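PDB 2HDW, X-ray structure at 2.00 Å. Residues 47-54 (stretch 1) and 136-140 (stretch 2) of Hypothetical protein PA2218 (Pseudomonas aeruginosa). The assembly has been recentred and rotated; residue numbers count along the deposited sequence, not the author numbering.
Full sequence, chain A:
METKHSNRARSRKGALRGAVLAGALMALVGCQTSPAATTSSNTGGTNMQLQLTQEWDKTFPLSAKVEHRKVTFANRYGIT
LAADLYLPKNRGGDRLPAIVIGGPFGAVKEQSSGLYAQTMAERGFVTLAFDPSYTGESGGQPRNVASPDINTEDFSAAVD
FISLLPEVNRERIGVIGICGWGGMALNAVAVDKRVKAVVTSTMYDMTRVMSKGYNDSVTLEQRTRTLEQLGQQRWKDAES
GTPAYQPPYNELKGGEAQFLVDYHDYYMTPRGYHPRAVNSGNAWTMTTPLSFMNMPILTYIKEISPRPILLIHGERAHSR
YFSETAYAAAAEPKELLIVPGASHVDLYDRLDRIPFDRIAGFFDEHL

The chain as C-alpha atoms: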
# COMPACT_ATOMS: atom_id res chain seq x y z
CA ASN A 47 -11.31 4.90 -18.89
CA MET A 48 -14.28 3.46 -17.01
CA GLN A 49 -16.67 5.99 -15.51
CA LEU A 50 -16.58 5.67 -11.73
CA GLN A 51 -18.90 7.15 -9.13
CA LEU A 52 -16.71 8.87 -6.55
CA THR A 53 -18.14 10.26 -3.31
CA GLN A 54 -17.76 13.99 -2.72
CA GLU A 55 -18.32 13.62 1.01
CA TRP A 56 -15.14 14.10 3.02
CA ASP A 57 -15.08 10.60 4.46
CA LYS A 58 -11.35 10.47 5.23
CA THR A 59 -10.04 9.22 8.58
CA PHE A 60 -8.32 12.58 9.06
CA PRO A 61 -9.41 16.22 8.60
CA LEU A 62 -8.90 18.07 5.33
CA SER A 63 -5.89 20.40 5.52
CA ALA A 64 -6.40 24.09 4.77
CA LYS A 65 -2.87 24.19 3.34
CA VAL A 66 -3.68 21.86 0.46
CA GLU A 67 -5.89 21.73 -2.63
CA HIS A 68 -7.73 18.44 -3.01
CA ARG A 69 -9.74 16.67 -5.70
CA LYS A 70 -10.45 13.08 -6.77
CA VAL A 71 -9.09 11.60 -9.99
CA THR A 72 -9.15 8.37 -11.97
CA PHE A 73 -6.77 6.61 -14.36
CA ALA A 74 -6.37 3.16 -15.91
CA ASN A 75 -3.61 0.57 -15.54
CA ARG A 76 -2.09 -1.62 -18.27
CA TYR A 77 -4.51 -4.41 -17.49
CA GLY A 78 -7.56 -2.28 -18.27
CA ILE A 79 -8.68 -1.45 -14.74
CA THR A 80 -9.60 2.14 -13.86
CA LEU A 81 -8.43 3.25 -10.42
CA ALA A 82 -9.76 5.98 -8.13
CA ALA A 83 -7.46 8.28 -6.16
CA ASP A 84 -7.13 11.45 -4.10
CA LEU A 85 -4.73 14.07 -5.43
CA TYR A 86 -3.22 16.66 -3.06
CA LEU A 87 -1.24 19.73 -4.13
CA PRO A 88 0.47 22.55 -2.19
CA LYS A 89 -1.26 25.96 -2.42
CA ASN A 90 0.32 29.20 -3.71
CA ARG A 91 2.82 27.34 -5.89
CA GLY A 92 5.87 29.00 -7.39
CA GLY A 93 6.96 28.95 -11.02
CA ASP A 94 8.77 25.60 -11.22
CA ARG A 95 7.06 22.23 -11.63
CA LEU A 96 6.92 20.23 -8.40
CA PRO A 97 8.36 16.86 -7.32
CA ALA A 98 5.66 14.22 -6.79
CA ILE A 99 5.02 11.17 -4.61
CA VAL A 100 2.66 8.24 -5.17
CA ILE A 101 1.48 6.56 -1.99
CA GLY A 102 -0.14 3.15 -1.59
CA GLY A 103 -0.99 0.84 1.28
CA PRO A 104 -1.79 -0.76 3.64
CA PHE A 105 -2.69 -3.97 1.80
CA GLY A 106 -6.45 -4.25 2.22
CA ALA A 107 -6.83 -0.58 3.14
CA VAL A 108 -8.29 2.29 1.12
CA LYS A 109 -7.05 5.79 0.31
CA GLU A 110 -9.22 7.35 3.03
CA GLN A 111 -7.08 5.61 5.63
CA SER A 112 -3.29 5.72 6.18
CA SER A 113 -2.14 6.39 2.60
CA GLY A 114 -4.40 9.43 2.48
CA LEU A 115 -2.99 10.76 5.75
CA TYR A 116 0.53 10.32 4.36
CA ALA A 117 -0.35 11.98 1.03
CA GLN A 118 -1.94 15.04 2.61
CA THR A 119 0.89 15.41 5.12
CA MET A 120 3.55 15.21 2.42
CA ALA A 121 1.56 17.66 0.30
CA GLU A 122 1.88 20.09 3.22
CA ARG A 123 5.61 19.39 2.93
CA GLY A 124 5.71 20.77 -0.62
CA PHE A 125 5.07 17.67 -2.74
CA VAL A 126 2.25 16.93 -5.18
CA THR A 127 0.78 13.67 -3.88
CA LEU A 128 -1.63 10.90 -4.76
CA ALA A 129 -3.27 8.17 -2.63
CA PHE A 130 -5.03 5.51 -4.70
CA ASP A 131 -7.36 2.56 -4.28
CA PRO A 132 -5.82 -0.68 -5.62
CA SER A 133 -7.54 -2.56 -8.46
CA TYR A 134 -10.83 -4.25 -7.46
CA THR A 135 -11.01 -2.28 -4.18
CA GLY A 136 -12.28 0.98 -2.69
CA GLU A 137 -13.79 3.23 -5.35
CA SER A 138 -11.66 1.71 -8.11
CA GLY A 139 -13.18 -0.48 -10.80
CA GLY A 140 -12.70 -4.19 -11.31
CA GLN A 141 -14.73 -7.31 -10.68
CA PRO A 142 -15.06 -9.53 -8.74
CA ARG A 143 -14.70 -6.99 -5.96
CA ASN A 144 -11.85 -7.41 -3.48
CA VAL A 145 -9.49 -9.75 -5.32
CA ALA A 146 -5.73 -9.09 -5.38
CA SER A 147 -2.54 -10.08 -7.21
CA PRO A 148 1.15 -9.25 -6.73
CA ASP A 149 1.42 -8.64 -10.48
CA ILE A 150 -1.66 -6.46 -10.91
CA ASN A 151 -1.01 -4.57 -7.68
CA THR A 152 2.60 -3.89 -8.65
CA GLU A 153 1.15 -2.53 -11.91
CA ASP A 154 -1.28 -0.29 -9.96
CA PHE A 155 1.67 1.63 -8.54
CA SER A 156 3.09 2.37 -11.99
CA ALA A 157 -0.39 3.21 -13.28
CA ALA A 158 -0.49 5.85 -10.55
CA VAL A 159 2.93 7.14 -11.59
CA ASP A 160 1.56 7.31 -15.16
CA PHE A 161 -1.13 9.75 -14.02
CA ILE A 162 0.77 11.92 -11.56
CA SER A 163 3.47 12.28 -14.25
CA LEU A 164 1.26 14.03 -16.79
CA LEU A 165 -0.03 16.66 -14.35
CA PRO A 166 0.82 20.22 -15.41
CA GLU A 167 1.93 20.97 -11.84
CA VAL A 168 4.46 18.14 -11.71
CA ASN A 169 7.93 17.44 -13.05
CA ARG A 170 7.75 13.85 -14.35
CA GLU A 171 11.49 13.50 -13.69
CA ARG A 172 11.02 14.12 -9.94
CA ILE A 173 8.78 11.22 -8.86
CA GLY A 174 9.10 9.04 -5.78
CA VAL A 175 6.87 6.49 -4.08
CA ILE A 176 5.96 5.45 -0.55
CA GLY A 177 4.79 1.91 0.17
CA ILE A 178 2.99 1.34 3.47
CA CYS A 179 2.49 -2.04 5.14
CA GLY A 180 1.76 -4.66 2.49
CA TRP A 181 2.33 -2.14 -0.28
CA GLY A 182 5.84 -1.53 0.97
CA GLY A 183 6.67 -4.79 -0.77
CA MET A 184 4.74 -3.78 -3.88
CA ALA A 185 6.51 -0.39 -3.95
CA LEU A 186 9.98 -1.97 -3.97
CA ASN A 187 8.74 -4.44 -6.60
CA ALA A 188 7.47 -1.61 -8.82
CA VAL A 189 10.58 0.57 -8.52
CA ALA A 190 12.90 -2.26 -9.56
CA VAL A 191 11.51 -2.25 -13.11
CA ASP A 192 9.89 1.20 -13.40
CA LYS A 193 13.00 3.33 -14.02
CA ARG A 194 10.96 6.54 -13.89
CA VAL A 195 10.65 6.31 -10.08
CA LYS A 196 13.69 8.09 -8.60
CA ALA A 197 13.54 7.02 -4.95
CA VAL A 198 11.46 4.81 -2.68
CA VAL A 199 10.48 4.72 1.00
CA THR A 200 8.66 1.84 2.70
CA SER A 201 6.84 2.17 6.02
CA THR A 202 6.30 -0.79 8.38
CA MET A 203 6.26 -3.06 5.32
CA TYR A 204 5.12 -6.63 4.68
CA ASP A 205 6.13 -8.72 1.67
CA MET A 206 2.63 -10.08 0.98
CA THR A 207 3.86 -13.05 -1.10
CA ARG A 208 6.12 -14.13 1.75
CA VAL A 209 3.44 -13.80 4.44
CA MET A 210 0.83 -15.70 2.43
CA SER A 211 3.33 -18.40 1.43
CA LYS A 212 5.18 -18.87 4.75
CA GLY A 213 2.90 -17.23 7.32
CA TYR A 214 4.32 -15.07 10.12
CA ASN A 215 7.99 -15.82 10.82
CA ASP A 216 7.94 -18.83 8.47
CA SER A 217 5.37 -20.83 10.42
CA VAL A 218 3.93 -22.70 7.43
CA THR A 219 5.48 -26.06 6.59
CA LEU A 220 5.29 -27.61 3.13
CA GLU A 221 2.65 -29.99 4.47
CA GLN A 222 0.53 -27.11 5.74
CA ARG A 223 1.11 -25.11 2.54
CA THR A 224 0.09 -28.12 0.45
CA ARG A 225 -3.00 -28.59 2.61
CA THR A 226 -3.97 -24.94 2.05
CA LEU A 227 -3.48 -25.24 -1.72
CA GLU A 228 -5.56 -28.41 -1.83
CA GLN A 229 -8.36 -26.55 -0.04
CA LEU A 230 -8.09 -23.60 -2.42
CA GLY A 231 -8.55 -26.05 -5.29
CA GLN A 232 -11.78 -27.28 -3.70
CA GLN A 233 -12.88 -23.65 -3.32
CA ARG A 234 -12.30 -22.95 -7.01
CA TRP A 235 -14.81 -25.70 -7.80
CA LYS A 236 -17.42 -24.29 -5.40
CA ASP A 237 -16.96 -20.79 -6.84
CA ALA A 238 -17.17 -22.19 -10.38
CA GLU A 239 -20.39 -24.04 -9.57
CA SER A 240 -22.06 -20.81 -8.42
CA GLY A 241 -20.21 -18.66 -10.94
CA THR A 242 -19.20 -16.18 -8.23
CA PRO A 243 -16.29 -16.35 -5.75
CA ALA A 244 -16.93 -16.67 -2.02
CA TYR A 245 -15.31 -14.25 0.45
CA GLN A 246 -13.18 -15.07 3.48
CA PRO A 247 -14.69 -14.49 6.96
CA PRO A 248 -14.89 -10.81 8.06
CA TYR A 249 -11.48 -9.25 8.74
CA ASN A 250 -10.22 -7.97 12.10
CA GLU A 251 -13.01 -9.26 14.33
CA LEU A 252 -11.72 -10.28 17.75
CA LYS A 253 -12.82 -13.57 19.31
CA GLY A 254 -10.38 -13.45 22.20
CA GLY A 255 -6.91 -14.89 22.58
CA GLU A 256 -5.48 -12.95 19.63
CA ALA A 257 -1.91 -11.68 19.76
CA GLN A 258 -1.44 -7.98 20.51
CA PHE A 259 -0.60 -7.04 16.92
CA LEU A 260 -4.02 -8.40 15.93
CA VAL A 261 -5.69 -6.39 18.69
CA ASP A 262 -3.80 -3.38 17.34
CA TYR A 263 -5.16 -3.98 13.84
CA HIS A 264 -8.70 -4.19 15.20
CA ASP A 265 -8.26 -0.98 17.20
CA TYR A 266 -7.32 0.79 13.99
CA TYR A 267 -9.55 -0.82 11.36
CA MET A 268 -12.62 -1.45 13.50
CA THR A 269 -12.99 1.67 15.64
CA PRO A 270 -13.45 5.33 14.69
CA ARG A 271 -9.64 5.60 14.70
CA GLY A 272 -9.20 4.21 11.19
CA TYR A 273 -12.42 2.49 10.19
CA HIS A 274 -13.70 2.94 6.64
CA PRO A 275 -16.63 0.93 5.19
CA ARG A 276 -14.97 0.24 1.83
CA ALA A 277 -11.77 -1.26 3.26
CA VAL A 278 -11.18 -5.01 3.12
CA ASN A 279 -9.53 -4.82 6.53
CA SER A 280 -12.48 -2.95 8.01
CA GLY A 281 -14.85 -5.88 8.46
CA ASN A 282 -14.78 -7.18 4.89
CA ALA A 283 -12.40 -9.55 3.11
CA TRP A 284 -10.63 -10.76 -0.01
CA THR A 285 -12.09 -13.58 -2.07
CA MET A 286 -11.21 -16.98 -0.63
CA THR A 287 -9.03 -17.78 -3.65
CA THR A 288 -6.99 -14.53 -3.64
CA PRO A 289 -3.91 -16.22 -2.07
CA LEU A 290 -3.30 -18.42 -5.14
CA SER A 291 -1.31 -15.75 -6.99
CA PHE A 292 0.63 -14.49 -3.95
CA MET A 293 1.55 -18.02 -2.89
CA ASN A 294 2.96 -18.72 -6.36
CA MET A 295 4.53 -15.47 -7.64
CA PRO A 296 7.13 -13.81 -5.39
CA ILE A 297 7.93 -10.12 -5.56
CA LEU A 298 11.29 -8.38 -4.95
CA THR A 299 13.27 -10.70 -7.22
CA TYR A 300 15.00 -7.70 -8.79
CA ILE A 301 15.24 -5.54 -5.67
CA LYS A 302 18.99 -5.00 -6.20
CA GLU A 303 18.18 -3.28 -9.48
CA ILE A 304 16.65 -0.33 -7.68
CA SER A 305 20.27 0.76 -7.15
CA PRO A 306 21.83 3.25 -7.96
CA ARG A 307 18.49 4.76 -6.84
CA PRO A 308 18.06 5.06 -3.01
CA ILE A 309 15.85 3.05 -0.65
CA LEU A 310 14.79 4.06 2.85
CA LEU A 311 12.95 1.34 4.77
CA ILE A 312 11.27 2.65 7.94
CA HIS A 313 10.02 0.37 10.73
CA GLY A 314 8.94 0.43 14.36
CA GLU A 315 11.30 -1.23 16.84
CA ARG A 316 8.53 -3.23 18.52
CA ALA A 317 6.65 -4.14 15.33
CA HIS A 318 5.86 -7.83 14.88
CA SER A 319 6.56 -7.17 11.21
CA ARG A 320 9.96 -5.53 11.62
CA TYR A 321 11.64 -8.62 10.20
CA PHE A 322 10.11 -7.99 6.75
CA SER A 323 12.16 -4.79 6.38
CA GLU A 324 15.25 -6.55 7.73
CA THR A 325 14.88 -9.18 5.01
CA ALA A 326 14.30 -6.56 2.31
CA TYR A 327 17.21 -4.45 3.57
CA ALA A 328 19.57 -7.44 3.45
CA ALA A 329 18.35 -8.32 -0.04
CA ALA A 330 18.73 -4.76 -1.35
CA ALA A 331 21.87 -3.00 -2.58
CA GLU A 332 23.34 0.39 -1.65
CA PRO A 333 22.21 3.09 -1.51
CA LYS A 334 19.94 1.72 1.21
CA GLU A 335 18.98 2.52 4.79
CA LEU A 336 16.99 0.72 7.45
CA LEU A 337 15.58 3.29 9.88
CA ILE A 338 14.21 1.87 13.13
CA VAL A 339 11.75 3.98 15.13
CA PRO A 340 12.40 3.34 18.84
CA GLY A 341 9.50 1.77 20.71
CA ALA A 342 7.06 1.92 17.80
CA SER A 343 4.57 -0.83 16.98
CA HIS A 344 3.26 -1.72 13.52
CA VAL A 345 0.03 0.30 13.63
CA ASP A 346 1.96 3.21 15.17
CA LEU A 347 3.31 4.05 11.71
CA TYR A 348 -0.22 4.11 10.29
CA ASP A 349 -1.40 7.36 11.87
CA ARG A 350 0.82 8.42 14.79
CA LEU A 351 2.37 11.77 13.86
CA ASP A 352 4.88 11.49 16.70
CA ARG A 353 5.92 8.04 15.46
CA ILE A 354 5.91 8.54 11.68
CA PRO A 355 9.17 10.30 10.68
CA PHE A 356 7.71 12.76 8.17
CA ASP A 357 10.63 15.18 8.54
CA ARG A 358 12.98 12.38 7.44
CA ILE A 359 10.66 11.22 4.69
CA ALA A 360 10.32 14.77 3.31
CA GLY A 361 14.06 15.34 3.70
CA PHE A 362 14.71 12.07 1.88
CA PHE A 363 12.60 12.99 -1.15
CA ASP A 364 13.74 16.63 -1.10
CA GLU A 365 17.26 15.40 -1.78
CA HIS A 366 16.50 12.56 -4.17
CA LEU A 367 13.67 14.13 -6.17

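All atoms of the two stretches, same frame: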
# COMPACT_ATOMS: atom_id res chain seq x y z
N ASN A 47 -10.39 4.01 -18.12
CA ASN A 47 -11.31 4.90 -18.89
C ASN A 47 -12.75 4.61 -18.51
O ASN A 47 -13.68 5.11 -19.15
CB ASN A 47 -11.11 4.69 -20.39
CG ASN A 47 -11.28 3.25 -20.80
OD1 ASN A 47 -10.62 2.35 -20.27
ND2 ASN A 47 -12.16 3.00 -21.76
N MET A 48 -12.94 3.79 -17.48
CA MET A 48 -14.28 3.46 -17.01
C MET A 48 -14.79 4.62 -16.18
O MET A 48 -14.02 5.25 -15.45
CB MET A 48 -14.25 2.18 -16.16
CG MET A 48 -15.56 1.90 -15.43
SD MET A 48 -15.54 0.39 -14.44
CE MET A 48 -16.37 -0.73 -15.58
N GLN A 49 -16.09 4.91 -16.29
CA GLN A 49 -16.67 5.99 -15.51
C GLN A 49 -16.96 5.45 -14.12
O GLN A 49 -17.68 4.47 -13.97
CB GLN A 49 -17.98 6.49 -16.12
CG GLN A 49 -17.85 7.06 -17.51
CD GLN A 49 -19.14 7.71 -17.96
OE1 GLN A 49 -19.49 8.80 -17.50
NE2 GLN A 49 -19.87 7.04 -18.85
N LEU A 50 -16.39 6.10 -13.11
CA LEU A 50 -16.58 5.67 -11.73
C LEU A 50 -17.31 6.73 -10.91
O LEU A 50 -17.11 7.93 -11.10
CB LEU A 50 -15.22 5.38 -11.07
CG LEU A 50 -14.27 4.35 -11.70
CD1 LEU A 50 -12.95 4.35 -10.93
CD2 LEU A 50 -14.90 2.98 -11.68
N GLN A 51 -18.16 6.27 -10.01
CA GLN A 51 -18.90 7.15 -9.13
C GLN A 51 -18.06 7.36 -7.88
O GLN A 51 -17.86 6.43 -7.10
CB GLN A 51 -20.24 6.51 -8.75
CG GLN A 51 -21.17 7.42 -7.97
CD GLN A 51 -22.43 6.71 -7.53
OE1 GLN A 51 -23.39 7.35 -7.09
NE2 GLN A 51 -22.44 5.39 -7.63
N LEU A 52 -17.54 8.57 -7.70
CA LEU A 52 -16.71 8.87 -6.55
C LEU A 52 -17.48 9.78 -5.58
O LEU A 52 -18.10 10.75 -6.00
CB LEU A 52 -15.43 9.56 -7.00
CG LEU A 52 -14.62 8.84 -8.08
CD1 LEU A 52 -13.38 9.65 -8.41
CD2 LEU A 52 -14.23 7.44 -7.61
N THR A 53 -17.44 9.45 -4.29
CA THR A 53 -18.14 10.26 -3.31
C THR A 53 -17.47 11.61 -3.13
O THR A 53 -16.25 11.71 -3.17
CB THR A 53 -18.20 9.58 -1.93
OG1 THR A 53 -18.92 10.42 -1.03
CG2 THR A 53 -16.80 9.36 -1.38
N GLN A 54 -18.28 12.64 -2.93
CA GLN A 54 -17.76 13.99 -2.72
C GLN A 54 -17.72 14.31 -1.23
O GLN A 54 -17.17 15.33 -0.82
CB GLN A 54 -18.62 15.01 -3.46
CG GLN A 54 -18.62 14.84 -4.97
CD GLN A 54 -17.22 14.71 -5.54
OE1 GLN A 54 -16.73 13.61 -5.77
NE2 GLN A 54 -16.56 15.85 -5.75
N GLY A 136 -11.90 -0.41 -2.92
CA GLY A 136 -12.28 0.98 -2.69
C GLY A 136 -13.25 1.49 -3.74
O GLY A 136 -14.27 0.86 -4.02
N GLU A 137 -12.94 2.65 -4.32
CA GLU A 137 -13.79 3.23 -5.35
C GLU A 137 -13.31 2.86 -6.75
O GLU A 137 -13.94 3.21 -7.75
CB GLU A 137 -13.85 4.75 -5.20
CG GLU A 137 -14.47 5.20 -3.90
CD GLU A 137 -14.68 6.69 -3.84
OE1 GLU A 137 -13.68 7.43 -3.80
OE2 GLU A 137 -15.85 7.13 -3.83
N SER A 138 -12.19 2.14 -6.82
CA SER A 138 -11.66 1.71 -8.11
C SER A 138 -12.57 0.68 -8.77
O SER A 138 -13.41 0.06 -8.11
CB SER A 138 -10.26 1.12 -7.95
OG SER A 138 -9.34 2.11 -7.55
N GLY A 139 -12.39 0.49 -10.07
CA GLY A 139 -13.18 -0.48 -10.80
C GLY A 139 -12.59 -1.87 -10.67
O GLY A 139 -11.61 -2.07 -9.95
N GLY A 140 -13.18 -2.83 -11.37
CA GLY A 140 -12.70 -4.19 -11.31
C GLY A 140 -13.69 -5.13 -10.65
O GLY A 140 -14.33 -4.78 -9.66

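This is a small loop-to-loop contact, built from one buried glutamate that reaches a backbone amide and two leucines, one packed on its CB and one on the main chain beside it. Neither stretch forms regular helix or strand, and the nearest backbone approaches, Leu52 to Glu137 at 6.5 Å and Leu50 to Gly139 at 7.1 Å between CA atoms, run in opposite order along the two sequences. Such spacing leaves room for side chains to bridge the gap.

Glu137 dominates the contact: the other stretch covers 99 Å² of it, more than of any other residue, and it accepts the only hydrogen bond between the two. Its CA-to-CB bond points toward stretch 1, and with chi1 m and chi2 t the chain extends until Glu137 OE2 accepts a hydrogen bond from Thr53 N, 2.8 Å away and nearly linear at 168°. A carboxylate answering a main-chain NH depends little on the identity of the donor residue; here Thr53's methyl also touches the carboxylate, CG2 lying 3.4 Å from Glu137 OE2. OE1 is satisfied elsewhere in the structure.

The aliphatic part of the glutamate is used too: Leu52 CD2 lies 3.6 Å from Glu137 CB. The CA-to-CB bond of Leu50 points toward stretch 2, and its side chain lays CD1 3.5 Å from Glu137 O and CD2 3.9 Å from Gly139 N, apolar packing against main chain. At Gly139 the backbone is bare, and a CB there would sit tightly, 3.2 Å from Met48 SD.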